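PDB 6P2K: fibronectin type III domain-containing protein from Simiduia agarivorans, which probably hydrolyses beta-1,4-glucan backbones such as that of xyloglucan, as a glycoside hydrolase family 74 enzyme, through the catalytic propeller part present here. Local coordinates for residues R164-V169 with L181-G186. Sequence-based numbering, arbitrary orientation.
Sequences RNVYSV and LGSNKG
Asn184 reaches Tyr167 with its amide: ND2 donates to Tyr167 OH at 3.1 Å, while OD1 lies in the ring plane at its edge, 3.3 Å from CE2. The amide is turned 82° from the ring. Asn165 O accepts two donors: Asn184 N at 3.0 Å, nearly in line with the carbonyl, and Ser183 OG at 2.8 Å, from above the carbonyl plane. A serine suits this place because its OG, anti to the backbone N (chi1 168°), also accepts from Lys185 N, forming an ST turn. Gly182 O takes Tyr167 N at 2.7 Å and, weakly, Ser168 N. On the face of the sheet that Ser183 shares with Val166, branched Val169 packs CG2 against Leu181 CB at 3.9 Å, and Phe156 also touches Leu181. Farther out, Lys212 NZ bonds both Tyr167 OH and Asn184 OD1, and Asp163 OD1 accepts from Asn184 ND2, fixing the amide's rotation. A phenylalanine in place of Tyr167 would probably leave Lys212 and the Asn184 amide each without one polar mate. With Tyr167 and Ser168 both facing Gly182, this is a classic beta bulge in the antiparallel hairpin of strands 166-171 and 179-183, the first two strands of a four-stranded propeller blade.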
ATOM      1  N   ARG B 164     -53.087  23.033 -32.520  1.00 56.64           N
ATOM      2  CA  ARG B 164     -53.651  22.035 -33.421  1.00 57.33           C
ATOM      3  C   ARG B 164     -52.913  20.705 -33.376  1.00 54.87           C
ATOM      4  O   ARG B 164     -53.192  19.829 -34.199  1.00 50.37           O
ATOM      5  CB  ARG B 164     -53.652  22.578 -34.850  1.00 58.73           C
ATOM      6  CG  ARG B 164     -52.264  22.625 -35.453  1.00 53.35           C
ATOM      7  CD  ARG B 164     -52.103  23.714 -36.495  1.00 55.31           C
ATOM      8  NE  ARG B 164     -50.690  24.014 -36.715  1.00 57.28           N
ATOM      9  CZ  ARG B 164     -49.883  23.288 -37.485  1.00 55.87           C
ATOM     10  NH1 ARG B 164     -50.350  22.217 -38.113  1.00 56.48           N
ATOM     11  NH2 ARG B 164     -48.608  23.629 -37.625  1.00 54.58           N
ATOM     12  N   ASN B 165     -51.987  20.531 -32.434  1.00 52.41           N
ATOM     13  CA  ASN B 165     -51.178  19.319 -32.365  1.00 47.98           C
ATOM     14  C   ASN B 165     -52.060  18.089 -32.184  1.00 48.57           C
ATOM     15  O   ASN B 165     -52.844  18.012 -31.234  1.00 52.45           O
ATOM     16  CB  ASN B 165     -50.179  19.437 -31.214  1.00 47.27           C
ATOM     17  CG  ASN B 165     -49.075  18.401 -31.280  1.00 46.17           C
ATOM     18  OD1 ASN B 165     -49.007  17.603 -32.212  1.00 40.17           O
ATOM     19  ND2 ASN B 165     -48.198  18.412 -30.282  1.00 44.43           N
ATOM     20  N   VAL B 166     -51.941  17.133 -33.104  1.00 46.15           N
ATOM     21  CA  VAL B 166     -52.641  15.857 -33.013  1.00 47.02           C
ATOM     22  C   VAL B 166     -51.663  14.812 -32.497  1.00 46.44           C
ATOM     23  O   VAL B 166     -50.535  14.704 -32.996  1.00 45.07           O
ATOM     24  CB  VAL B 166     -53.231  15.434 -34.369  1.00 49.53           C
ATOM     25  CG1 VAL B 166     -53.870  14.057 -34.259  1.00 50.19           C
ATOM     26  CG2 VAL B 166     -54.246  16.460 -34.845  1.00 48.59           C
ATOM     27  N   TYR B 167     -52.090  14.041 -31.499  1.00 45.44           N
ATOM     28  CA  TYR B 167     -51.221  13.068 -30.853  1.00 41.55           C
ATOM     29  C   TYR B 167     -51.451  11.639 -31.327  1.00 40.56           C
ATOM     30  O   TYR B 167     -50.482  10.896 -31.507  1.00 39.28           O
ATOM     31  CB  TYR B 167     -51.391  13.145 -29.332  1.00 40.11           C
ATOM     32  CG  TYR B 167     -50.912  14.457 -28.754  1.00 42.21           C
ATOM     33  CD1 TYR B 167     -49.556  14.752 -28.679  1.00 40.96           C
ATOM     34  CD2 TYR B 167     -51.815  15.408 -28.292  1.00 44.92           C
ATOM     35  CE1 TYR B 167     -49.114  15.952 -28.154  1.00 42.24           C
ATOM     36  CE2 TYR B 167     -51.381  16.612 -27.764  1.00 43.39           C
ATOM     37  CZ  TYR B 167     -50.032  16.880 -27.699  1.00 41.79           C
ATOM     38  OH  TYR B 167     -49.593  18.075 -27.177  1.00 43.88           O
ATOM     39  N   SER B 168     -52.699  11.227 -31.546  1.00 41.51           N
ATOM     40  CA  SER B 168     -52.947   9.871 -32.013  1.00 44.77           C
ATOM     41  C   SER B 168     -54.193   9.827 -32.887  1.00 46.67           C
ATOM     42  O   SER B 168     -55.068  10.694 -32.815  1.00 48.06           O
ATOM     43  CB  SER B 168     -53.075   8.882 -30.843  1.00 45.75           C
ATOM     44  OG  SER B 168     -53.701   9.481 -29.724  1.00 47.47           O
ATOM     45  N   VAL B 169     -54.244   8.793 -33.726  1.00 45.51           N
ATOM     46  CA  VAL B 169     -55.348   8.524 -34.642  1.00 49.18           C
ATOM     47  C   VAL B 169     -55.561   7.017 -34.642  1.00 51.34           C
ATOM     48  O   VAL B 169     -54.656   6.265 -35.019  1.00 49.99           O
ATOM     49  CB  VAL B 169     -55.056   9.023 -36.070  1.00 47.92           C
ATOM     50  CG1 VAL B 169     -56.098   8.495 -37.043  1.00 48.76           C
ATOM     51  CG2 VAL B 169     -54.995  10.543 -36.112  1.00 48.53           C
ATOM     52  N   LEU B 181     -59.477  10.807 -33.256  1.00 57.59           N
ATOM     53  CA  LEU B 181     -58.185  11.455 -33.100  1.00 51.01           C
ATOM     54  C   LEU B 181     -58.132  12.164 -31.754  1.00 53.16           C
ATOM     55  O   LEU B 181     -59.145  12.658 -31.250  1.00 55.25           O
ATOM     56  CB  LEU B 181     -57.890  12.457 -34.236  1.00 54.19           C
ATOM     57  CG  LEU B 181     -58.685  13.758 -34.370  1.00 56.65           C
ATOM     58  CD1 LEU B 181     -58.096  14.900 -33.540  1.00 56.06           C
ATOM     59  CD2 LEU B 181     -58.739  14.143 -35.834  1.00 56.03           C
ATOM     60  N   GLY B 182     -56.934  12.202 -31.180  1.00 49.99           N
ATOM     61  CA  GLY B 182     -56.707  12.889 -29.927  1.00 48.87           C
ATOM     62  C   GLY B 182     -55.784  14.075 -30.106  1.00 49.19           C
ATOM     63  O   GLY B 182     -54.662  13.926 -30.593  1.00 48.70           O
ATOM     64  N   SER B 183     -56.242  15.259 -29.716  1.00 48.71           N
ATOM     65  CA  SER B 183     -55.531  16.482 -30.056  1.00 51.66           C
ATOM     66  C   SER B 183     -55.598  17.457 -28.891  1.00 49.59           C
ATOM     67  O   SER B 183     -56.344  17.264 -27.929  1.00 50.49           O
ATOM     68  CB  SER B 183     -56.109  17.122 -31.324  1.00 52.19           C
ATOM     69  OG  SER B 183     -55.620  18.438 -31.495  1.00 52.92           O
ATOM     70  N   ASN B 184     -54.791  18.513 -28.984  1.00 49.40           N
ATOM     71  CA  ASN B 184     -54.984  19.650 -28.096  1.00 50.97           C
ATOM     72  C   ASN B 184     -56.301  20.360 -28.383  1.00 60.41           C
ATOM     73  O   ASN B 184     -56.768  21.143 -27.551  1.00 63.89           O
ATOM     74  CB  ASN B 184     -53.815  20.631 -28.214  1.00 52.89           C
ATOM     75  CG  ASN B 184     -52.547  20.115 -27.549  1.00 53.90           C
ATOM     76  OD1 ASN B 184     -52.596  19.457 -26.507  1.00 54.90           O
ATOM     77  ND2 ASN B 184     -51.401  20.412 -28.154  1.00 50.66           N
ATOM     78  N   LYS B 185     -56.901  20.116 -29.549  1.00 59.64           N
ATOM     79  CA  LYS B 185     -58.258  20.589 -29.797  1.00 63.71           C
ATOM     80  C   LYS B 185     -59.253  19.882 -28.889  1.00 65.61           C
ATOM     81  O   LYS B 185     -60.214  20.493 -28.406  1.00 72.22           O
ATOM     82  CB  LYS B 185     -58.630  20.360 -31.263  1.00 65.29           C
ATOM     83  CG  LYS B 185     -57.699  21.016 -32.267  1.00 64.67           C
ATOM     84  CD  LYS B 185     -57.610  22.511 -32.016  1.00 66.65           C
ATOM     85  CE  LYS B 185     -56.923  23.229 -33.163  1.00 65.57           C
ATOM     86  NZ  LYS B 185     -57.885  23.930 -34.046  1.00 68.36           N
ATOM     87  N   GLY B 186     -59.024  18.605 -28.637  1.00 58.89           N
ATOM     88  CA  GLY B 186     -59.941  17.726 -27.953  1.00 58.63           C
ATOM     89  C   GLY B 186     -60.021  16.412 -28.702  1.00 57.55           C
ATOM     90  O   GLY B 186     -59.299  16.187 -29.675  1.00 59.35           O
TER